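Local coordinates for mitogen-activated protein kinase kinase kinase 15 (PDB 6V0M) that phosphorylates MAP kinase kinases as a MAP3K, and through the sterile alpha-motif domain described here probably joins complexes with related apoptosis signal-regulating kinases, at residues A[6-11]-A[23-28]; A[38-43]-A[55-60]; A[14-19]-A[50-55]. One frame throughout, in Å; residues are numbered along the deposited sequence.

Contact 1 (A[6-11]-A[23-28]); sequences ELIDWL and KIVEEG
Leu11 sets CD2 in the plane of the Trp10 indole, at the ring edge, and meets Ile24 across the contact with that same methyl, 4.0 Å from Ile24 CD1. The ring itself stays clear of segment 23-28 and packs on helices 31-37 and 50-70. Leu11 and Ile24 reach toward each other tip to tip, and Leu11 CD1 is also 4.1 Å from Ile24 CG2. About one turn back along the helix, Leu7 brings CD2 to 4.0 Å from Val25 CG2. Val25 CG2 serves two partners: it also meets Ile8 CG1 at 4.1 Å, on the partly exposed flank of the pair. Ile21, one turn before Val25, continues the seam against both Ile8 and Leu11. Helix 18-26 closes soon afterwards with a Schellman motif, in which Gly28 takes a positive phi of 76° and its N bonds to Val25 O. No hydrogen bond or ion pair crosses between the segments. Cohesion therefore comes from burying branched aliphatic side chains, a weakly directional interaction that fixes the helices by shape rather than by polar pairing.

Contact 2 (A[38-43]-A[55-60]); sequences ITKEDL and RLWSAV
Trp57 carries CG anti to its backbone N (chi1 -174°), and Lys40 bends at chi3 (-45°), which turns CE over the indole. The two side chains cross at about a right angle. Lys40 CG stands above the middle of one indole face, while Lys40 CE makes a CH-pi contact with the five-membered ring, 3.8 Å from its centroid and 27° off the normal. At the ring edge, in plane, Ile38 O approaches Trp57 CZ3 to 3.7 Å; this carbonyl also accepts from Arg64 NH2, a hydrogen bond that ties it to the long helix. Deeper in, Leu43 CD1 touches both Trp57 CE3 at 3.9 Å and Leu56 CD2 at 4.1 Å, and Leu56 goes on to Trp10 and Ile34. The start of helix 40-45 is fixed by a capping box: Thr39 N gives Asp42 OD2 a straight bond of 2.8 Å, and Asp42 N returns a weak one to Thr39 OG1. On the long helix, Ser58 OG and Ala59 N both reach Arg55 O from one face of its plane. The arrangement belongs to the five-helix SAM fold, whose short fourth helix here lies against the long C-terminal one.

Contact 3 (A[14-19]-A[50-55]); sequences QGADAK and GGLLCR
Gln14 O accepts from Arg55 NE at 2.9 Å with an N-H...O angle of 169°; the oxygen lies near the guanidinium plane, and the NE donor is tilted 34° from the carbonyl plane. The same oxygen takes a second, weak bond from Arg55 NH2 at 3.4 Å, so the arginine grips one acceptor with two donors. The arginine chain bends at chi3 (-47°), which sets NE; Gly51 O and Leu52 N of its own helix lie over one guanidinium face, offset toward the rim. The receiving carbonyl stands where helix 4-13 runs out: Gly15, with positive phi, completes a Schellman motif, and the SAM chain then turns into helix 18-26 beside the start of the long C-terminal helix. Gln14 NE2 is satisfied by Trp10 O in the last turn of helix 4-13. Asp17, at the N-cap of helix 18-26, caps a backbone N of the first turn and bonds through OD1 to Thr20 OG1; a long, weak ion pair links OD1 to Arg49 NH1. Leu52 supplies the apolar part. Its CD1 is 3.4 Å from Gln14 O and 3.9 Å from Ala16 CB, and its CD2 lies 4.0 Å from Ala16 CB.

Overall arrangement
Contacts 1 and 2 follow each other along the chain and sit on opposite sides of its centre, their own centres about 13 Å apart. Between them Trp10 and Leu11 of helix 4-13 pack on Leu56, Ala59 and Val60 of helix 50-70, joining both into one core. Contact 3 alternates with each: it shares helix 18-26 with contact 1, about 12 Å away centre to centre, and helix 50-70 and Arg55 with contact 2, about 10 Å away. The N-terminal helices are thus secured to the C-terminal helix in a single-chain SAM domain, a domain type that probably serves complex formation among apoptosis signal-regulating kinases.

Contact 1 (A[6-11]-A[23-28])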
loop_
_atom_site.group_PDB
_atom_site.type_symbol
_atom_site.label_atom_id
_atom_site.label_comp_id
_atom_site.label_asym_id
_atom_site.label_seq_id
_atom_site.Cartn_x
_atom_site.Cartn_y
_atom_site.Cartn_z
ATOM N N GLU A 6 3.701 2.276 11.249
ATOM C CA GLU A 6 2.928 3.223 10.398
ATOM C C GLU A 6 2.363 2.545 9.150
ATOM O O GLU A 6 1.208 2.757 8.776
ATOM C CB GLU A 6 3.726 4.482 10.032
ATOM C CG GLU A 6 5.021 4.315 9.249
ATOM C CD GLU A 6 5.506 5.606 8.532
ATOM O OE1 GLU A 6 5.069 6.753 8.866
ATOM O OE2 GLU A 6 6.369 5.476 7.632
ATOM N N LEU A 7 3.181 1.693 8.530
ATOM C CA LEU A 7 2.791 0.910 7.368
ATOM C C LEU A 7 1.683 -0.044 7.729
ATOM O O LEU A 7 0.696 -0.126 7.037
ATOM C CB LEU A 7 4.008 0.154 6.809
ATOM C CG LEU A 7 3.725 -0.880 5.689
ATOM C CD1 LEU A 7 3.190 -0.174 4.480
ATOM C CD2 LEU A 7 4.922 -1.761 5.376
ATOM N N ILE A 8 1.888 -0.841 8.777
ATOM C CA ILE A 8 0.920 -1.858 9.195
ATOM C C ILE A 8 -0.452 -1.232 9.519
ATOM O O ILE A 8 -1.510 -1.746 9.079
ATOM C CB ILE A 8 1.475 -2.650 10.336
ATOM C CG1 ILE A 8 2.628 -3.545 9.826
ATOM C CG2 ILE A 8 0.392 -3.493 11.020
ATOM C CD1 ILE A 8 3.414 -4.270 10.932
ATOM N N ASP A 9 -0.439 -0.113 10.259
ATOM C CA ASP A 9 -1.675 0.562 10.623
ATOM C C ASP A 9 -2.462 1.047 9.395
ATOM O O ASP A 9 -3.671 0.889 9.333
ATOM C CB ASP A 9 -1.412 1.723 11.580
ATOM C CG ASP A 9 -0.997 1.268 12.965
ATOM O OD1 ASP A 9 -1.189 0.064 13.340
ATOM O OD2 ASP A 9 -0.468 2.149 13.683
ATOM N N TRP A 10 -1.750 1.617 8.415
ATOM C CA TRP A 10 -2.345 2.129 7.174
ATOM C C TRP A 10 -2.913 0.959 6.316
ATOM O O TRP A 10 -4.024 1.049 5.805
ATOM C CB TRP A 10 -1.308 2.938 6.373
ATOM C CG TRP A 10 -1.832 3.558 5.102
ATOM C CD1 TRP A 10 -2.339 4.779 4.957
ATOM C CD2 TRP A 10 -1.894 2.940 3.808
ATOM N NE1 TRP A 10 -2.661 5.030 3.631
ATOM C CE2 TRP A 10 -2.431 3.890 2.917
ATOM C CE3 TRP A 10 -1.485 1.696 3.309
ATOM C CZ2 TRP A 10 -2.605 3.629 1.565
ATOM C CZ3 TRP A 10 -1.677 1.437 1.988
ATOM C CH2 TRP A 10 -2.221 2.424 1.118
ATOM N N LEU A 11 -2.170 -0.156 6.223
ATOM C CA LEU A 11 -2.593 -1.358 5.518
ATOM C C LEU A 11 -3.900 -1.904 6.146
ATOM O O LEU A 11 -4.817 -2.264 5.416
ATOM C CB LEU A 11 -1.498 -2.440 5.491
ATOM C CG LEU A 11 -0.297 -2.147 4.592
ATOM C CD1 LEU A 11 0.745 -3.283 4.810
ATOM C CD2 LEU A 11 -0.625 -2.067 3.101
ATOM N N LYS A 23 3.371 -10.380 3.889
ATOM C CA LYS A 23 3.952 -10.369 2.578
ATOM C C LYS A 23 4.549 -9.012 2.203
ATOM O O LYS A 23 5.727 -8.932 1.724
ATOM C CB LYS A 23 2.905 -10.803 1.532
ATOM C CG LYS A 23 2.771 -12.292 1.449
ATOM C CD LYS A 23 1.541 -12.715 0.637
ATOM C CE LYS A 23 1.645 -12.406 -0.844
ATOM N NZ LYS A 23 0.272 -12.485 -1.454
ATOM N N ILE A 24 3.779 -7.931 2.428
ATOM C CA ILE A 24 4.281 -6.614 2.133
ATOM C C ILE A 24 5.488 -6.192 2.977
ATOM O O ILE A 24 6.507 -5.651 2.482
ATOM C CB ILE A 24 3.120 -5.601 2.235
ATOM C CG1 ILE A 24 2.147 -5.967 1.108
ATOM C CG2 ILE A 24 3.649 -4.216 2.033
ATOM C CD1 ILE A 24 0.837 -5.173 1.136
ATOM N N VAL A 25 5.390 -6.492 4.273
ATOM C CA VAL A 25 6.493 -6.201 5.201
ATOM C C VAL A 25 7.738 -6.999 4.832
ATOM O O VAL A 25 8.857 -6.480 4.855
ATOM C CB VAL A 25 6.008 -6.477 6.636
ATOM C CG1 VAL A 25 7.204 -6.631 7.610
ATOM C CG2 VAL A 25 4.985 -5.385 7.039
ATOM N N GLU A 26 7.564 -8.270 4.490
ATOM C CA GLU A 26 8.744 -9.124 4.123
ATOM C C GLU A 26 9.501 -8.608 2.925
ATOM O O GLU A 26 10.670 -8.828 2.825
ATOM C CB GLU A 26 8.296 -10.539 3.875
ATOM C CG GLU A 26 7.923 -11.231 5.170
ATOM C CD GLU A 26 7.306 -12.595 4.937
ATOM O OE1 GLU A 26 7.077 -12.950 3.763
ATOM O OE2 GLU A 26 7.017 -13.290 5.938
ATOM N N GLU A 27 8.823 -7.868 2.027
ATOM C CA GLU A 27 9.487 -7.216 0.904
ATOM C C GLU A 27 10.159 -5.912 1.241
ATOM O O GLU A 27 10.897 -5.356 0.427
ATOM C CB GLU A 27 8.497 -7.000 -0.252
ATOM C CG GLU A 27 7.938 -8.228 -0.914
ATOM C CD GLU A 27 9.011 -9.170 -1.451
ATOM O OE1 GLU A 27 10.044 -8.740 -2.007
ATOM O OE2 GLU A 27 8.846 -10.389 -1.238
ATOM N N GLY A 28 9.985 -5.409 2.472
ATOM C CA GLY A 28 10.702 -4.233 2.893
ATOM C C GLY A 28 10.098 -2.963 2.267
ATOM O O GLY A 28 10.752 -1.963 2.138
#

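Contact 2 (A[38-43]-A[55-60])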
loop_
_atom_site.group_PDB
_atom_site.type_symbol
_atom_site.label_atom_id
_atom_site.label_comp_id
_atom_site.label_asym_id
_atom_site.label_seq_id
_atom_site.Cartn_x
_atom_site.Cartn_y
_atom_site.Cartn_z
ATOM N N ILE A 38 5.136 2.620 -5.765
ATOM C CA ILE A 38 4.608 1.386 -6.349
ATOM C C ILE A 38 3.650 1.604 -7.503
ATOM O O ILE A 38 3.023 2.677 -7.662
ATOM C CB ILE A 38 3.920 0.470 -5.339
ATOM C CG1 ILE A 38 2.686 1.156 -4.772
ATOM C CG2 ILE A 38 4.977 -0.004 -4.332
ATOM C CD1 ILE A 38 1.687 0.301 -4.126
ATOM N N THR A 39 3.613 0.588 -8.364
ATOM C CA THR A 39 2.692 0.545 -9.467
ATOM C C THR A 39 1.699 -0.518 -9.174
ATOM O O THR A 39 1.912 -1.401 -8.319
ATOM C CB THR A 39 3.388 0.258 -10.781
ATOM O OG1 THR A 39 3.901 -1.109 -10.773
ATOM C CG2 THR A 39 4.486 1.291 -11.035
ATOM N N LYS A 40 0.611 -0.504 -9.940
ATOM C CA LYS A 40 -0.389 -1.546 -9.802
ATOM C C LYS A 40 0.253 -2.913 -10.092
ATOM O O LYS A 40 -0.121 -3.913 -9.475
ATOM C CB LYS A 40 -1.536 -1.272 -10.746
ATOM C CG LYS A 40 -2.873 -1.468 -10.072
ATOM C CD LYS A 40 -4.034 -1.179 -11.002
ATOM C CE LYS A 40 -3.801 0.109 -11.773
ATOM N NZ LYS A 40 -5.047 0.673 -12.330
ATOM N N GLU A 41 1.205 -2.959 -11.032
ATOM C CA GLU A 41 1.877 -4.212 -11.376
ATOM C C GLU A 41 2.621 -4.850 -10.196
ATOM O O GLU A 41 2.649 -6.084 -10.051
ATOM C CB GLU A 41 2.818 -3.999 -12.572
ATOM C CG GLU A 41 3.417 -5.267 -13.163
ATOM C CD GLU A 41 4.635 -5.867 -12.419
ATOM O OE1 GLU A 41 5.316 -5.195 -11.634
ATOM O OE2 GLU A 41 4.830 -7.076 -12.534
ATOM N N ASP A 42 3.175 -4.013 -9.316
ATOM C CA ASP A 42 3.842 -4.484 -8.062
ATOM C C ASP A 42 2.826 -5.184 -7.208
ATOM O O ASP A 42 3.132 -6.239 -6.686
ATOM C CB ASP A 42 4.436 -3.328 -7.243
ATOM C CG ASP A 42 5.599 -2.655 -7.950
ATOM O OD1 ASP A 42 6.510 -3.402 -8.368
ATOM O OD2 ASP A 42 5.598 -1.374 -8.119
ATOM N N LEU A 43 1.623 -4.592 -7.084
ATOM C CA LEU A 43 0.554 -5.206 -6.281
ATOM C C LEU A 43 0.104 -6.567 -6.872
ATOM O O LEU A 43 -0.081 -7.519 -6.134
ATOM C CB LEU A 43 -0.634 -4.277 -6.147
ATOM C CG LEU A 43 -0.361 -2.902 -5.541
ATOM C CD1 LEU A 43 -1.605 -2.034 -5.625
ATOM C CD2 LEU A 43 0.136 -3.054 -4.127
ATOM N N ARG A 55 -9.052 -1.251 -3.221
ATOM C CA ARG A 55 -9.046 -0.323 -2.095
ATOM C C ARG A 55 -7.748 0.377 -1.900
ATOM O O ARG A 55 -7.684 1.611 -1.696
ATOM C CB ARG A 55 -9.365 -1.104 -0.772
ATOM C CG ARG A 55 -10.838 -1.349 -0.714
ATOM C CD ARG A 55 -11.374 -1.892 0.595
ATOM N NE ARG A 55 -10.577 -2.959 1.060
ATOM C CZ ARG A 55 -10.823 -4.243 0.920
ATOM N NH1 ARG A 55 -11.867 -4.765 0.261
ATOM N NH2 ARG A 55 -9.935 -5.044 1.408
ATOM N N LEU A 56 -6.670 -0.418 -1.894
ATOM C CA LEU A 56 -5.370 0.109 -1.671
ATOM C C LEU A 56 -4.944 1.083 -2.795
ATOM O O LEU A 56 -4.467 2.210 -2.528
ATOM C CB LEU A 56 -4.410 -1.069 -1.505
ATOM C CG LEU A 56 -3.103 -0.710 -0.872
ATOM C CD1 LEU A 56 -2.536 -1.964 -0.199
ATOM C CD2 LEU A 56 -2.253 -0.164 -1.983
ATOM N N TRP A 57 -5.152 0.660 -4.038
ATOM C CA TRP A 57 -4.783 1.498 -5.146
ATOM C C TRP A 57 -5.639 2.773 -5.205
ATOM O O TRP A 57 -5.153 3.831 -5.608
ATOM C CB TRP A 57 -4.913 0.725 -6.458
ATOM C CG TRP A 57 -4.416 1.469 -7.590
ATOM C CD1 TRP A 57 -5.135 1.975 -8.626
ATOM C CD2 TRP A 57 -3.044 1.830 -7.818
ATOM N NE1 TRP A 57 -4.309 2.657 -9.469
ATOM C CE2 TRP A 57 -3.009 2.552 -9.012
ATOM C CE3 TRP A 57 -1.863 1.605 -7.135
ATOM C CZ2 TRP A 57 -1.813 3.065 -9.533
ATOM C CZ3 TRP A 57 -0.661 2.069 -7.705
ATOM C CH2 TRP A 57 -0.664 2.782 -8.859
ATOM N N SER A 58 -6.911 2.669 -4.843
ATOM C CA SER A 58 -7.763 3.867 -4.795
ATOM C C SER A 58 -7.230 4.875 -3.779
ATOM O O SER A 58 -7.115 6.089 -4.115
ATOM C CB SER A 58 -9.235 3.545 -4.483
ATOM O OG SER A 58 -9.359 2.941 -3.229
ATOM N N ALA A 59 -6.801 4.390 -2.598
ATOM C CA ALA A 59 -6.173 5.260 -1.580
ATOM C C ALA A 59 -4.859 5.918 -2.077
ATOM O O ALA A 59 -4.680 7.155 -1.977
ATOM C CB ALA A 59 -5.945 4.621 -0.242
ATOM N N VAL A 60 -3.977 5.102 -2.651
ATOM C CA VAL A 60 -2.715 5.571 -3.206
ATOM C C VAL A 60 -2.997 6.643 -4.325
ATOM O O VAL A 60 -2.393 7.729 -4.344
ATOM C CB VAL A 60 -1.914 4.415 -3.740
ATOM C CG1 VAL A 60 -0.720 4.882 -4.539
ATOM C CG2 VAL A 60 -1.503 3.485 -2.590
#

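Contact 3 (A[14-19]-A[50-55])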
loop_
_atom_site.group_PDB
_atom_site.type_symbol
_atom_site.label_atom_id
_atom_site.label_comp_id
_atom_site.label_asym_id
_atom_site.label_seq_id
_atom_site.Cartn_x
_atom_site.Cartn_y
_atom_site.Cartn_z
ATOM N N GLN A 14 -6.932 -0.006 5.211
ATOM C CA GLN A 14 -7.401 -0.367 3.869
ATOM C C GLN A 14 -8.002 -1.791 3.842
ATOM O O GLN A 14 -8.343 -2.311 2.767
ATOM C CB GLN A 14 -6.260 -0.256 2.827
ATOM C CG GLN A 14 -5.376 1.025 2.868
ATOM C CD GLN A 14 -6.119 2.279 3.072
ATOM O OE1 GLN A 14 -7.106 2.488 2.392
ATOM N NE2 GLN A 14 -5.673 3.146 4.019
ATOM N N GLY A 15 -8.059 -2.458 5.000
ATOM C CA GLY A 15 -8.674 -3.785 5.172
ATOM C C GLY A 15 -7.800 -4.983 4.877
ATOM O O GLY A 15 -8.276 -6.057 4.537
ATOM N N ALA A 16 -6.477 -4.807 4.987
ATOM C CA ALA A 16 -5.560 -5.872 4.699
ATOM C C ALA A 16 -5.553 -6.872 5.849
ATOM O O ALA A 16 -5.627 -6.510 7.014
ATOM C CB ALA A 16 -4.152 -5.302 4.502
ATOM N N ASP A 17 -5.512 -8.149 5.493
ATOM C CA ASP A 17 -5.441 -9.287 6.421
ATOM C C ASP A 17 -3.970 -9.504 6.841
ATOM O O ASP A 17 -3.028 -9.016 6.186
ATOM C CB ASP A 17 -5.946 -10.541 5.736
ATOM C CG ASP A 17 -5.114 -10.897 4.546
ATOM O OD1 ASP A 17 -5.209 -10.195 3.497
ATOM O OD2 ASP A 17 -4.292 -11.822 4.679
ATOM N N ALA A 18 -3.782 -10.241 7.929
ATOM C CA ALA A 18 -2.460 -10.434 8.526
ATOM C C ALA A 18 -1.461 -11.066 7.561
ATOM O O ALA A 18 -0.305 -10.690 7.569
ATOM C CB ALA A 18 -2.587 -11.304 9.768
ATOM N N LYS A 19 -1.906 -12.037 6.739
ATOM C CA LYS A 19 -0.995 -12.689 5.805
ATOM C C LYS A 19 -0.530 -11.754 4.725
ATOM O O LYS A 19 0.629 -11.770 4.321
ATOM C CB LYS A 19 -1.604 -13.972 5.172
ATOM C CG LYS A 19 -2.026 -15.042 6.155
ATOM C CD LYS A 19 -1.223 -16.350 6.058
ATOM C CE LYS A 19 0.149 -16.247 6.709
ATOM N NZ LYS A 19 1.148 -17.148 6.069
ATOM N N GLY A 50 -8.275 -9.015 -5.299
ATOM C CA GLY A 50 -8.882 -7.873 -6.010
ATOM C C GLY A 50 -9.424 -6.775 -5.110
ATOM O O GLY A 50 -9.238 -5.582 -5.382
ATOM N N GLY A 51 -10.161 -7.164 -4.068
ATOM C CA GLY A 51 -10.795 -6.222 -3.142
ATOM C C GLY A 51 -9.778 -5.307 -2.489
ATOM O O GLY A 51 -9.859 -4.071 -2.516
ATOM N N LEU A 52 -8.752 -5.907 -1.880
ATOM C CA LEU A 52 -7.719 -5.124 -1.243
ATOM C C LEU A 52 -6.949 -4.306 -2.263
ATOM O O LEU A 52 -6.623 -3.151 -1.999
ATOM C CB LEU A 52 -6.732 -5.999 -0.443
ATOM C CG LEU A 52 -5.544 -5.260 0.145
ATOM C CD1 LEU A 52 -6.086 -4.361 1.231
ATOM C CD2 LEU A 52 -4.581 -6.328 0.708
ATOM N N LEU A 53 -6.648 -4.910 -3.421
ATOM C CA LEU A 53 -5.885 -4.226 -4.424
ATOM C C LEU A 53 -6.663 -2.989 -4.884
ATOM O O LEU A 53 -6.120 -1.912 -5.010
ATOM C CB LEU A 53 -5.620 -5.132 -5.580
ATOM C CG LEU A 53 -4.557 -4.598 -6.531
ATOM C CD1 LEU A 53 -3.826 -5.842 -7.135
ATOM C CD2 LEU A 53 -5.093 -3.659 -7.565
ATOM N N CYS A 54 -7.966 -3.162 -5.023
ATOM C CA CYS A 54 -8.858 -2.041 -5.498
ATOM C C CYS A 54 -8.842 -0.896 -4.492
ATOM O O CYS A 54 -8.528 0.240 -4.850
ATOM C CB CYS A 54 -10.196 -2.604 -5.694
ATOM S SG CYS A 54 -11.415 -1.386 -6.104
ATOM N N ARG A 55 -9.052 -1.251 -3.221
ATOM C CA ARG A 55 -9.046 -0.323 -2.095
ATOM C C ARG A 55 -7.748 0.377 -1.900
ATOM O O ARG A 55 -7.684 1.611 -1.696
ATOM C CB ARG A 55 -9.365 -1.104 -0.772
ATOM C CG ARG A 55 -10.838 -1.349 -0.714
ATOM C CD ARG A 55 -11.374 -1.892 0.595
ATOM N NE ARG A 55 -10.577 -2.959 1.060
ATOM C CZ ARG A 55 -10.823 -4.243 0.920
ATOM N NH1 ARG A 55 -11.867 -4.765 0.261
ATOM N NH2 ARG A 55 -9.935 -5.044 1.408
#